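PDB 5HUO: nicotinate-nucleotide diphosphorylase (Carboxylating) from Streptococcus pyogenes GA06023, which catalyses the conversion of quinolinate and 5-phosphoribosyl 1-diphosphate into nicotinate ribonucleotide, carbon dioxide and diphosphate, a step in making NAD(+). Local coordinates for residues A[159-164]-A[287-292]; A[147-152]-A[274-279]; A[221-226]-A[241-246]; A[140-145]-A[175-180]; A[77-82]-A[134-139]. All coordinates share one frame; numbering follows the deposited sequence.

Three of the five contacts use the long helix 122-153. Contact 5 sets the N-terminal segment 77-82 against it; about 8 Å away, centre to centre, contact 4 lays helix 171-180 beside its next turns; contact 2 packs the loop 274-279 near its C-terminal end. The helix thus runs from the N-terminal part of the fold to the C-terminal one. Contacts 1 and 3 are parallel strand pairs of one six-stranded sheet, and both meet a second subunit. Along the chain contact 5 closes first, contacts 1, 2 and 4 interleave, and contact 3 is nested inside contact 1, which brings together strands far apart in sequence, while contact 3 joins neighbouring strands of a beta-alpha-beta unit.

Contact 1 (A[159-164]-A[287-292]); sequences KVFDTR and IDYVSS. With SO4 (sulfate ion), chain J.
K159 to F161 and Y289 to S291 pair as parallel strands joined by four main-chain bonds. K159 N donates to D288 O at 3.2 Å, and K159 O accepts from V290 N at 2.9 Å. The next rungs are F161 N to V290 O at 2.7 Å and S292 N to F161 O at 3.1 Å. Outward-facing groups of V160 bond to Y184, those of Y289 to strand 267-271. Past the strands a water lies 2.7 Å from T163 OG1, which also bonds to K165 N, and donates to S292 O; S292 OG bonds to I274 O.

Other polar side chains are answered too. D162 OD1 meets K175 NZ and H186 N, S291 OG bonds to E269 and S271, and D288 takes R267 on OD1 and I268 N on OD2. R164 NH1 bonds weakly to a sulfate that R187 also binds.

Beside K159 and S291, the broad aromatic rings of F161 and Y289 meet obliquely, planes 32° apart, filling a buried face; Y289 OH bonds weakly to E269, and F220 of a second subunit meets the Y289 ring.

On the other face V160, slim and branched, packs on helix 122-153 and V290 on strand 267-271, making 159-161 an outermost strand of the family's alpha/beta-barrel-like C-terminal domain.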
# COMPACT_ATOMS: atom_id res chain seq x y z
N LYS A 159 29.87 24.64 10.76
CA LYS A 159 28.68 24.25 10.03
C LYS A 159 27.49 24.08 10.96
O LYS A 159 27.63 23.73 12.14
CB LYS A 159 28.92 22.95 9.26
CG LYS A 159 29.85 23.13 8.10
CD LYS A 159 30.28 21.80 7.51
CE LYS A 159 31.05 22.00 6.21
NZ LYS A 159 32.34 22.71 6.39
N VAL A 160 26.33 24.27 10.37
CA VAL A 160 25.08 24.10 11.10
C VAL A 160 24.33 22.83 10.65
O VAL A 160 23.94 22.71 9.51
CB VAL A 160 24.18 25.30 10.94
CG1 VAL A 160 22.83 25.04 11.62
CG2 VAL A 160 24.83 26.53 11.51
N PHE A 161 24.14 21.90 11.59
CA PHE A 161 23.57 20.56 11.30
C PHE A 161 22.20 20.39 11.92
O PHE A 161 21.86 21.02 12.92
CB PHE A 161 24.44 19.46 11.85
CG PHE A 161 25.52 19.02 10.92
CD1 PHE A 161 26.52 19.88 10.57
CD2 PHE A 161 25.56 17.74 10.44
CE1 PHE A 161 27.55 19.47 9.73
CE2 PHE A 161 26.59 17.31 9.61
CZ PHE A 161 27.59 18.18 9.24
N ASP A 162 21.40 19.57 11.28
CA ASP A 162 20.09 19.23 11.78
C ASP A 162 20.14 17.96 12.61
O ASP A 162 21.21 17.49 12.99
CB ASP A 162 19.09 19.11 10.63
CG ASP A 162 19.51 18.13 9.59
OD1 ASP A 162 20.24 17.16 9.89
OD2 ASP A 162 19.14 18.34 8.41
N THR A 163 18.99 17.39 12.89
CA THR A 163 18.85 16.25 13.83
C THR A 163 17.75 15.28 13.36
O THR A 163 17.23 15.41 12.24
CB THR A 163 18.44 16.76 15.24
OG1 THR A 163 17.15 17.39 15.17
CG2 THR A 163 19.43 17.74 15.78
N ARG A 164 17.38 14.35 14.22
CA ARG A 164 16.26 13.46 13.96
C ARG A 164 14.99 13.95 14.55
O ARG A 164 14.01 13.23 14.64
CB ARG A 164 16.56 12.06 14.47
CG ARG A 164 17.39 11.24 13.51
CD ARG A 164 18.02 10.02 14.18
NE ARG A 164 17.02 9.13 14.79
CZ ARG A 164 16.97 8.87 16.09
NH1 ARG A 164 17.82 9.46 16.97
NH2 ARG A 164 16.08 8.05 16.54
N ILE A 287 35.73 24.13 16.51
CA ILE A 287 34.87 22.95 16.46
C ILE A 287 34.46 22.85 15.03
O ILE A 287 34.50 23.83 14.30
CB ILE A 287 33.65 23.05 17.37
CG1 ILE A 287 32.73 24.20 16.94
CG2 ILE A 287 34.09 23.27 18.79
CD1 ILE A 287 31.42 24.22 17.71
N ASP A 288 34.01 21.67 14.67
CA ASP A 288 33.61 21.41 13.27
C ASP A 288 32.16 21.82 12.96
O ASP A 288 31.89 22.37 11.90
CB ASP A 288 33.85 19.97 12.92
CG ASP A 288 35.32 19.59 13.08
OD1 ASP A 288 36.12 19.96 12.18
OD2 ASP A 288 35.65 18.91 14.07
N TYR A 289 31.25 21.53 13.88
CA TYR A 289 29.85 21.95 13.69
C TYR A 289 29.00 22.03 14.98
O TYR A 289 29.44 21.63 16.05
CB TYR A 289 29.16 21.06 12.71
CG TYR A 289 28.96 19.61 13.13
CD1 TYR A 289 29.98 18.69 13.03
CD2 TYR A 289 27.72 19.15 13.50
CE1 TYR A 289 29.76 17.35 13.31
CE2 TYR A 289 27.49 17.82 13.79
CZ TYR A 289 28.52 16.91 13.70
OH TYR A 289 28.30 15.58 14.02
N VAL A 290 27.83 22.63 14.84
CA VAL A 290 26.80 22.59 15.85
C VAL A 290 25.52 22.04 15.27
O VAL A 290 25.29 22.07 14.04
CB VAL A 290 26.46 23.98 16.38
CG1 VAL A 290 27.70 24.59 16.99
CG2 VAL A 290 25.87 24.89 15.32
N SER A 291 24.66 21.54 16.14
CA SER A 291 23.35 20.96 15.69
C SER A 291 22.20 21.53 16.48
O SER A 291 22.32 21.79 17.69
CB SER A 291 23.35 19.40 15.76
OG SER A 291 23.43 18.94 17.12
N SER A 292 21.07 21.64 15.81
CA SER A 292 19.86 22.17 16.40
C SER A 292 18.59 21.41 15.96
O SER A 292 18.24 21.33 14.80
CB SER A 292 19.71 23.64 16.04
OG SER A 292 18.57 24.21 16.69
S SO4 J . 20.47 12.59 16.30
O1 SO4 J . 21.25 13.74 16.83
O2 SO4 J . 20.40 12.67 14.82
O3 SO4 J . 21.03 11.26 16.61
O4 SO4 J . 19.16 12.67 16.94
O HOH W 1 16.83 19.43 13.49

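Contact 2 (A[147-152]-A[274-279]); sequences AAYVEA and IDMTTI
D275 OD1, whose residue rests its CA against the phenol oxygen of Y149, is gripped by the start of the following turn. T277 OG1 donates to the syn lone pair of that oxygen at 2.6 Å, and T278 N arrives from above the carboxylate plane at 3.1 Å in a nearly straight bond (167°). T277 N adds a weak bond. This is an Asx motif, and it suits aspartate because one short carboxylate can accept from several donors at once; the turn it holds presents M276 and I279 to the helix.

Across the contact packing predominates, most of it round Y149. Its OH end reaches D275 CA at 3.4 Å, and I274 O, the acceptor of S292 OG, lies at the ring edge, near the ring plane. M276 CG touches Y149 CE1 at 3.7 Å; a bend at chi2 sets SD obliquely beside the ring, 4.8 Å from its centroid in a Met-aromatic contact, and a bend at chi3 turns CE to A148 CB. I279 slants across Y149, its CD1 near CD2 and the backbone O of the tyrosine, with CG2 against A152 CB at 3.6 Å. The alanines are small enough to let the loop lie close to the helix.

Y149 also packs on S294 and L295 of helix 294-297, while I274 and I279 back onto V290, so the loop is wedged between helix 122-153 and strand 289-291.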
# COMPACT_ATOMS: atom_id res chain seq x y z
N ALA A 147 18.95 29.37 7.42
CA ALA A 147 19.70 30.53 6.94
C ALA A 147 19.94 31.56 8.01
O ALA A 147 21.04 32.09 8.13
CB ALA A 147 19.01 31.19 5.78
N ALA A 148 18.92 31.81 8.80
CA ALA A 148 19.02 32.78 9.91
C ALA A 148 20.04 32.32 10.97
O ALA A 148 20.78 33.14 11.53
CB ALA A 148 17.66 32.99 10.55
N TYR A 149 20.02 31.04 11.29
CA TYR A 149 20.95 30.49 12.26
C TYR A 149 22.38 30.62 11.77
O TYR A 149 23.28 30.97 12.51
CB TYR A 149 20.65 29.01 12.53
CG TYR A 149 19.63 28.74 13.66
CD1 TYR A 149 18.45 29.43 13.73
CD2 TYR A 149 19.87 27.77 14.63
CE1 TYR A 149 17.54 29.15 14.71
CE2 TYR A 149 18.96 27.50 15.62
CZ TYR A 149 17.81 28.20 15.66
OH TYR A 149 16.88 27.95 16.64
N VAL A 150 22.57 30.32 10.50
CA VAL A 150 23.92 30.41 9.92
C VAL A 150 24.46 31.83 10.08
O VAL A 150 25.60 32.02 10.47
CB VAL A 150 23.94 29.99 8.43
CG1 VAL A 150 25.22 30.44 7.74
CG2 VAL A 150 23.82 28.49 8.32
N GLU A 151 23.66 32.83 9.72
CA GLU A 151 24.06 34.20 9.85
C GLU A 151 24.33 34.61 11.30
O GLU A 151 25.33 35.21 11.58
CB GLU A 151 23.03 35.13 9.28
CG GLU A 151 23.46 36.57 9.46
CD GLU A 151 22.96 37.48 8.39
OE1 GLU A 151 21.84 37.24 7.84
OE2 GLU A 151 23.71 38.47 8.14
N ALA A 152 23.42 34.30 12.18
CA ALA A 152 23.59 34.56 13.60
C ALA A 152 24.91 34.00 14.17
O ALA A 152 25.56 34.60 15.03
CB ALA A 152 22.43 33.99 14.38
N ILE A 274 20.66 25.31 21.82
CA ILE A 274 21.18 26.08 20.69
C ILE A 274 20.01 26.66 19.93
O ILE A 274 19.25 25.95 19.30
CB ILE A 274 22.06 25.27 19.73
CG1 ILE A 274 23.34 24.80 20.45
CG2 ILE A 274 22.37 26.11 18.49
CD1 ILE A 274 24.25 23.90 19.65
N ASP A 275 19.92 27.98 19.98
CA ASP A 275 18.88 28.71 19.27
C ASP A 275 19.43 30.02 18.68
O ASP A 275 20.65 30.28 18.73
CB ASP A 275 17.68 28.93 20.20
CG ASP A 275 17.93 30.00 21.28
OD1 ASP A 275 18.59 31.04 21.01
OD2 ASP A 275 17.40 29.82 22.39
N MET A 276 18.54 30.85 18.14
CA MET A 276 18.93 32.15 17.57
C MET A 276 19.81 33.02 18.47
O MET A 276 20.78 33.60 18.02
CB MET A 276 17.69 32.95 17.19
CG MET A 276 17.22 32.67 15.79
SD MET A 276 18.42 33.29 14.63
CE MET A 276 17.59 34.76 14.09
N THR A 277 19.42 33.15 19.73
CA THR A 277 20.14 34.00 20.71
C THR A 277 21.50 33.36 21.10
O THR A 277 22.54 34.00 21.10
CB THR A 277 19.27 34.30 21.97
OG1 THR A 277 18.84 33.07 22.57
CG2 THR A 277 18.05 35.13 21.59
N THR A 278 21.45 32.09 21.43
CA THR A 278 22.60 31.32 21.89
C THR A 278 23.68 31.03 20.84
O THR A 278 24.85 31.00 21.13
CB THR A 278 22.09 29.96 22.34
OG1 THR A 278 20.98 30.15 23.19
CG2 THR A 278 23.14 29.21 23.05
N ILE A 279 23.27 30.79 19.60
CA ILE A 279 24.20 30.23 18.59
C ILE A 279 25.50 31.05 18.41
O ILE A 279 26.53 30.51 18.07
CB ILE A 279 23.51 29.97 17.24
CG1 ILE A 279 24.42 29.15 16.35
CG2 ILE A 279 23.17 31.27 16.54
CD1 ILE A 279 23.70 28.40 15.27

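Contact 3 (A[221-226]-A[241-246])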
# COMPACT_ATOMS: atom_id res chain seq x y z
N VAL A 221 31.99 0.47 7.94
CA VAL A 221 31.05 1.17 7.06
C VAL A 221 30.07 2.09 7.78
O VAL A 221 29.33 2.80 7.12
CB VAL A 221 30.22 0.22 6.20
CG1 VAL A 221 31.12 -0.65 5.34
CG2 VAL A 221 29.34 -0.65 7.05
N LYS A 222 30.19 2.18 9.09
CA LYS A 222 29.44 3.15 9.90
C LYS A 222 30.35 4.12 10.68
O LYS A 222 31.23 3.68 11.41
CB LYS A 222 28.59 2.45 10.97
CG LYS A 222 27.56 1.45 10.45
CD LYS A 222 26.35 2.13 9.93
CE LYS A 222 25.35 1.11 9.46
NZ LYS A 222 25.13 1.21 8.01
N MET A 223 30.11 5.43 10.53
CA MET A 223 30.71 6.43 11.41
C MET A 223 30.20 6.25 12.81
O MET A 223 29.09 5.76 13.04
CB MET A 223 30.37 7.84 11.01
CG MET A 223 31.02 8.23 9.69
SD MET A 223 32.86 8.22 9.67
CE MET A 223 33.24 9.29 8.22
N VAL A 224 31.05 6.57 13.78
CA VAL A 224 30.70 6.41 15.18
C VAL A 224 30.90 7.73 15.85
O VAL A 224 31.97 8.36 15.76
CB VAL A 224 31.56 5.36 15.90
CG1 VAL A 224 31.32 5.38 17.40
CG2 VAL A 224 31.22 3.97 15.40
N GLU A 225 29.86 8.10 16.57
CA GLU A 225 29.84 9.34 17.35
C GLU A 225 29.51 9.01 18.81
O GLU A 225 28.81 8.06 19.09
CB GLU A 225 28.82 10.33 16.78
CG GLU A 225 28.76 11.66 17.51
CD GLU A 225 27.94 12.74 16.81
OE1 GLU A 225 27.49 12.55 15.68
OE2 GLU A 225 27.74 13.81 17.40
N VAL A 226 30.04 9.83 19.72
CA VAL A 226 29.74 9.70 21.15
C VAL A 226 29.35 11.03 21.74
O VAL A 226 30.07 12.01 21.56
CB VAL A 226 30.96 9.27 21.96
CG1 VAL A 226 30.61 9.24 23.43
CG2 VAL A 226 31.43 7.92 21.54
N GLY A 241 39.66 6.78 19.33
CA GLY A 241 39.71 6.99 17.88
C GLY A 241 38.36 7.16 17.19
O GLY A 241 38.24 6.84 16.01
N VAL A 242 37.34 7.63 17.92
CA VAL A 242 35.99 7.86 17.35
C VAL A 242 36.03 8.93 16.29
O VAL A 242 37.01 9.69 16.21
CB VAL A 242 34.90 8.28 18.33
CG1 VAL A 242 34.60 7.12 19.23
CG2 VAL A 242 35.28 9.54 19.08
N ASP A 243 34.97 8.95 15.48
CA ASP A 243 34.91 9.85 14.34
C ASP A 243 34.46 11.22 14.74
O ASP A 243 34.97 12.23 14.24
CB ASP A 243 34.00 9.24 13.31
CG ASP A 243 34.53 7.92 12.80
OD1 ASP A 243 35.69 7.90 12.30
OD2 ASP A 243 33.79 6.92 12.84
N ILE A 244 33.51 11.25 15.66
CA ILE A 244 32.89 12.50 16.09
C ILE A 244 32.58 12.48 17.56
O ILE A 244 32.04 11.51 18.07
CB ILE A 244 31.56 12.75 15.38
CG1 ILE A 244 31.76 12.66 13.88
CG2 ILE A 244 31.01 14.13 15.81
CD1 ILE A 244 30.49 12.82 13.06
N ILE A 245 32.94 13.55 18.23
CA ILE A 245 32.64 13.73 19.66
C ILE A 245 31.64 14.85 19.82
O ILE A 245 31.85 15.93 19.26
CB ILE A 245 33.89 14.05 20.48
CG1 ILE A 245 34.86 12.88 20.40
CG2 ILE A 245 33.52 14.33 21.94
CD1 ILE A 245 36.18 13.12 21.10
N MET A 246 30.54 14.56 20.50
CA MET A 246 29.49 15.56 20.75
C MET A 246 29.65 16.13 22.14
O MET A 246 29.56 15.40 23.09
CB MET A 246 28.10 14.99 20.66
CG MET A 246 27.03 16.05 20.95
SD MET A 246 25.34 15.44 21.15
CE MET A 246 24.82 15.25 19.47
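Strands 224-226 and 244-246 run parallel, their axes 4.8 Å apart and inclined at 24°, with V226 N bonded to I244 O at 3.1 Å and V226 O to M246 N at 2.8 Å. One rung earlier V224 O accepts from both D243 N and I244 N.

D243 extends the ladder with its side chain. Its OD2 takes V224 N on the anti lone pair at 2.9 Å, standing in for a backbone acceptor; a short carboxylate suits that role. The sulfur of M223 lies beside the same group, SD 3.6 Å from D243 OD2.

On the face carrying E225 and I244, CG of E225 anti to the backbone N (chi1 -178°) and an extended chain carry its carboxylate over the isoleucine, CD 3.5 Å from I244 CG2, and OE2 approaches M246 CB. On the opposite face V242 CG1 fits between V224 CG1 and V226 CG2, compact branched residues; V226 and V242 pack on I211 of helix 207-217, V224 on R215.

Strand, helix 231-240 and strand form a beta-alpha-beta unit, the helix closed by a Schellman motif at G241, whose positive phi suits glycine. E225 OE2 lies close to the like-charged E269 OE2. Since D243 OD2 also makes a salt bridge with R215, its carboxylate is probably charged, and one oxygen ties V224 and helix 207-217 together.

Contact 4 (A[140-145]-A[175-180]); sequences SGIASM and KYAVRV
V180, which touches A143 across the contact, also spreads CG2 over one face of the Y176 ring, 3.4 Å above its plane and displaced to the rim. One ring face is thus covered from within its own helix, and the Y176 OH bonds to D105.

Between the helices the fit depends on small residues. The axes of 140-145 and 175-180 come within 7.4 Å and cross at -41°. A143 and A177 are the closest pair, their CA atoms 4.8 Å apart, with A177 pointing at the first helix. Because both side chains are single methyls, the backbones come close enough for a CA-H...O contact of 3.4 Å from A143 CA to A177 O. I142 fills the flank: its CG2, anti to the backbone N, meets A177 CB at 3.6 Å and V178 CG2 at 3.8 Å. These branched residues suit the place because they offer methyls to the neighbouring helix.

On the far side of the first helix, S144 OG bonds back to S140 O at 2.8 Å, reaching it from the face opposite to S144 N, and also meets V78 N. The serine therefore satisfies a main-chain NH of the 77-82 segment while staying tied to its own helix.

Apolar packing plus one CA-H...O contact, without a conventional hydrogen bond between the segments, thus joins helix 122-153 to helix 171-180.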
# COMPACT_ATOMS: atom_id res chain seq x y z
N SER A 140 9.96 26.31 3.08
CA SER A 140 10.60 27.62 3.01
C SER A 140 10.86 28.20 4.41
O SER A 140 11.81 28.89 4.68
CB SER A 140 9.75 28.57 2.15
OG SER A 140 9.77 28.16 0.78
N GLY A 141 9.96 27.87 5.30
CA GLY A 141 10.08 28.22 6.73
C GLY A 141 11.31 27.65 7.37
O GLY A 141 12.06 28.35 8.05
N ILE A 142 11.57 26.38 7.07
CA ILE A 142 12.76 25.69 7.59
C ILE A 142 14.02 26.26 6.97
O ILE A 142 15.02 26.50 7.67
CB ILE A 142 12.66 24.18 7.35
CG1 ILE A 142 11.62 23.60 8.30
CG2 ILE A 142 14.00 23.49 7.58
CD1 ILE A 142 11.23 22.16 7.97
N ALA A 143 13.99 26.45 5.66
CA ALA A 143 15.19 26.98 4.94
C ALA A 143 15.56 28.36 5.48
O ALA A 143 16.71 28.63 5.82
CB ALA A 143 14.95 27.04 3.47
N SER A 144 14.53 29.18 5.63
CA SER A 144 14.66 30.53 6.18
C SER A 144 15.32 30.49 7.56
O SER A 144 16.27 31.23 7.88
CB SER A 144 13.31 31.19 6.26
OG SER A 144 12.77 31.47 4.96
N MET A 145 14.78 29.63 8.41
CA MET A 145 15.27 29.55 9.78
C MET A 145 16.73 29.07 9.83
O MET A 145 17.53 29.59 10.60
CB MET A 145 14.38 28.66 10.64
CG MET A 145 14.66 28.80 12.11
SD MET A 145 13.57 27.67 12.96
CE MET A 145 14.15 27.83 14.67
N LYS A 175 15.01 17.66 5.74
CA LYS A 175 16.47 17.58 5.59
C LYS A 175 16.86 18.42 4.40
O LYS A 175 17.90 19.07 4.39
CB LYS A 175 16.93 16.14 5.43
CG LYS A 175 16.73 15.33 6.72
CD LYS A 175 17.98 15.29 7.59
CE LYS A 175 17.66 14.69 8.96
NZ LYS A 175 18.87 14.54 9.81
N TYR A 176 16.05 18.33 3.34
CA TYR A 176 16.36 19.01 2.10
C TYR A 176 16.34 20.53 2.38
O TYR A 176 17.26 21.24 1.97
CB TYR A 176 15.36 18.62 0.98
CG TYR A 176 15.39 19.50 -0.24
CD1 TYR A 176 16.46 19.47 -1.14
CD2 TYR A 176 14.37 20.43 -0.48
CE1 TYR A 176 16.51 20.32 -2.24
CE2 TYR A 176 14.39 21.24 -1.61
CZ TYR A 176 15.50 21.19 -2.47
OH TYR A 176 15.57 22.04 -3.52
N ALA A 177 15.27 21.00 3.01
CA ALA A 177 15.11 22.41 3.32
C ALA A 177 16.25 23.00 4.14
O ALA A 177 16.68 24.13 3.91
CB ALA A 177 13.83 22.62 4.11
N VAL A 178 16.73 22.23 5.09
CA VAL A 178 17.93 22.61 5.80
C VAL A 178 19.15 22.81 4.85
O VAL A 178 19.92 23.73 5.02
CB VAL A 178 18.29 21.57 6.87
CG1 VAL A 178 19.68 21.84 7.47
CG2 VAL A 178 17.23 21.55 7.96
N ARG A 179 19.37 21.92 3.90
CA ARG A 179 20.51 22.08 2.96
C ARG A 179 20.30 23.32 2.16
O ARG A 179 21.20 24.11 1.97
CB ARG A 179 20.64 20.93 1.99
CG ARG A 179 21.06 19.66 2.67
CD ARG A 179 22.57 19.64 2.91
NE ARG A 179 23.35 19.28 1.72
CZ ARG A 179 24.66 19.47 1.61
NH1 ARG A 179 25.36 19.98 2.60
NH2 ARG A 179 25.29 19.17 0.48
N VAL A 180 19.07 23.54 1.74
CA VAL A 180 18.72 24.72 0.94
C VAL A 180 19.06 26.00 1.69
O VAL A 180 19.48 26.95 1.12
CB VAL A 180 17.23 24.65 0.52
CG1 VAL A 180 16.81 25.93 -0.21
CG2 VAL A 180 16.97 23.44 -0.37

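Contact 5 (A[77-82]-A[134-139]); sequences GVLAGL and NFLQHL
Apolar contact dominates where L136 meets the 79-82 segment. Its CG stands anti to the backbone N (chi1 -171°), which brings CD1 over the main chain there: 3.5 Å from A80 O, 3.6 Å from G81 O, 3.8 Å from L82 N and 4.0 Å from L79 CD1. One methyl, CD1, therefore touches residues 79 to 82, and leucine suits the spot because its reach carries a methyl that far. L139 works from the next turn of the helix. Its CB lies against A80 O, and its CD1 comes to 3.9 Å from G81 CA. A80, in turn, places its small CB beside L139 O, so the segment can lie directly on the helix backbone.

Backbone shape comes next. G81 runs at phi 92°, and with no side chain it accommodates both this angle and the closeness of L136 and L139, whose CD1 occupies the side of G81 that faces the helix.

The polar groups are satisfied mainly by outside partners. A80 O bonds to S140 OG, which lies one residue beyond the helical segment, while D105 receives G81 N on OD2 and L82 N on OD1.

G81 is the N-cap of helix 82-92, and the paired bonds to the D105 carboxylate hold the chain at that helix start. The result is a strand-to-helix turn, following strand 77-78, seated on the long helix 122-153 within the N-terminal part of this NadC-family fold.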
# COMPACT_ATOMS: atom_id res chain seq x y z
N GLY A 77 12.48 35.83 3.34
CA GLY A 77 13.18 34.66 3.77
C GLY A 77 13.84 33.93 2.63
O GLY A 77 14.25 34.54 1.64
N VAL A 78 13.94 32.61 2.76
CA VAL A 78 14.56 31.78 1.75
C VAL A 78 13.58 30.80 1.13
O VAL A 78 12.80 30.21 1.81
CB VAL A 78 15.73 31.00 2.34
CG1 VAL A 78 16.47 30.22 1.28
CG2 VAL A 78 16.68 31.97 2.99
N LEU A 79 13.68 30.65 -0.18
CA LEU A 79 12.74 29.81 -0.97
C LEU A 79 13.20 28.39 -0.98
O LEU A 79 14.33 28.08 -1.36
CB LEU A 79 12.60 30.28 -2.41
CG LEU A 79 11.80 29.42 -3.39
CD1 LEU A 79 10.31 29.42 -3.08
CD2 LEU A 79 12.02 29.89 -4.84
N ALA A 80 12.31 27.50 -0.54
CA ALA A 80 12.59 26.02 -0.57
C ALA A 80 11.32 25.27 -0.85
O ALA A 80 10.27 25.57 -0.29
CB ALA A 80 13.22 25.55 0.74
N GLY A 81 11.46 24.24 -1.67
CA GLY A 81 10.33 23.37 -2.03
C GLY A 81 9.55 23.76 -3.27
O GLY A 81 8.45 23.34 -3.48
N LEU A 82 10.15 24.54 -4.11
CA LEU A 82 9.47 25.02 -5.34
C LEU A 82 9.04 23.87 -6.30
O LEU A 82 7.96 23.88 -6.80
CB LEU A 82 10.37 25.97 -6.11
CG LEU A 82 9.68 26.66 -7.29
CD1 LEU A 82 8.63 27.66 -6.78
CD2 LEU A 82 10.70 27.41 -8.14
N ASN A 134 0.99 24.40 1.47
CA ASN A 134 1.37 23.77 2.73
C ASN A 134 2.78 23.20 2.65
O ASN A 134 3.58 23.39 3.56
CB ASN A 134 0.38 22.69 3.14
CG ASN A 134 -0.92 23.27 3.71
OD1 ASN A 134 -1.04 24.46 3.91
ND2 ASN A 134 -1.89 22.42 3.98
N PHE A 135 3.12 22.53 1.55
CA PHE A 135 4.49 22.05 1.38
C PHE A 135 5.44 23.23 1.30
O PHE A 135 6.35 23.33 2.07
CB PHE A 135 4.65 21.14 0.17
CG PHE A 135 4.27 19.71 0.43
CD1 PHE A 135 5.11 18.87 1.06
CD2 PHE A 135 2.99 19.22 0.05
CE1 PHE A 135 4.73 17.58 1.35
CE2 PHE A 135 2.62 17.92 0.31
CZ PHE A 135 3.51 17.09 0.96
N LEU A 136 5.17 24.13 0.39
CA LEU A 136 6.06 25.27 0.12
C LEU A 136 6.29 26.15 1.33
O LEU A 136 7.40 26.55 1.63
CB LEU A 136 5.51 26.11 -0.99
CG LEU A 136 6.47 27.20 -1.49
CD1 LEU A 136 7.58 26.60 -2.31
CD2 LEU A 136 5.71 28.23 -2.30
N GLN A 137 5.24 26.41 2.07
CA GLN A 137 5.33 27.26 3.27
C GLN A 137 6.19 26.61 4.29
O GLN A 137 7.04 27.24 4.91
CB GLN A 137 3.97 27.57 3.83
CG GLN A 137 3.27 28.65 3.02
CD GLN A 137 1.92 28.98 3.53
OE1 GLN A 137 1.40 28.29 4.44
NE2 GLN A 137 1.28 29.96 2.93
N HIS A 138 5.99 25.33 4.47
CA HIS A 138 6.69 24.57 5.56
C HIS A 138 8.20 24.48 5.27
O HIS A 138 9.04 24.76 6.15
CB HIS A 138 6.08 23.16 5.67
CG HIS A 138 6.71 22.29 6.69
ND1 HIS A 138 6.50 22.45 8.03
CD2 HIS A 138 7.53 21.21 6.58
CE1 HIS A 138 7.17 21.52 8.71
NE2 HIS A 138 7.81 20.75 7.85
N LEU A 139 8.53 24.11 4.03
CA LEU A 139 9.89 23.92 3.67
C LEU A 139 10.61 25.28 3.61
O LEU A 139 11.79 25.39 4.00
CB LEU A 139 10.00 23.16 2.35
CG LEU A 139 9.39 21.76 2.40
CD1 LEU A 139 9.59 21.06 1.08
CD2 LEU A 139 10.01 20.90 3.44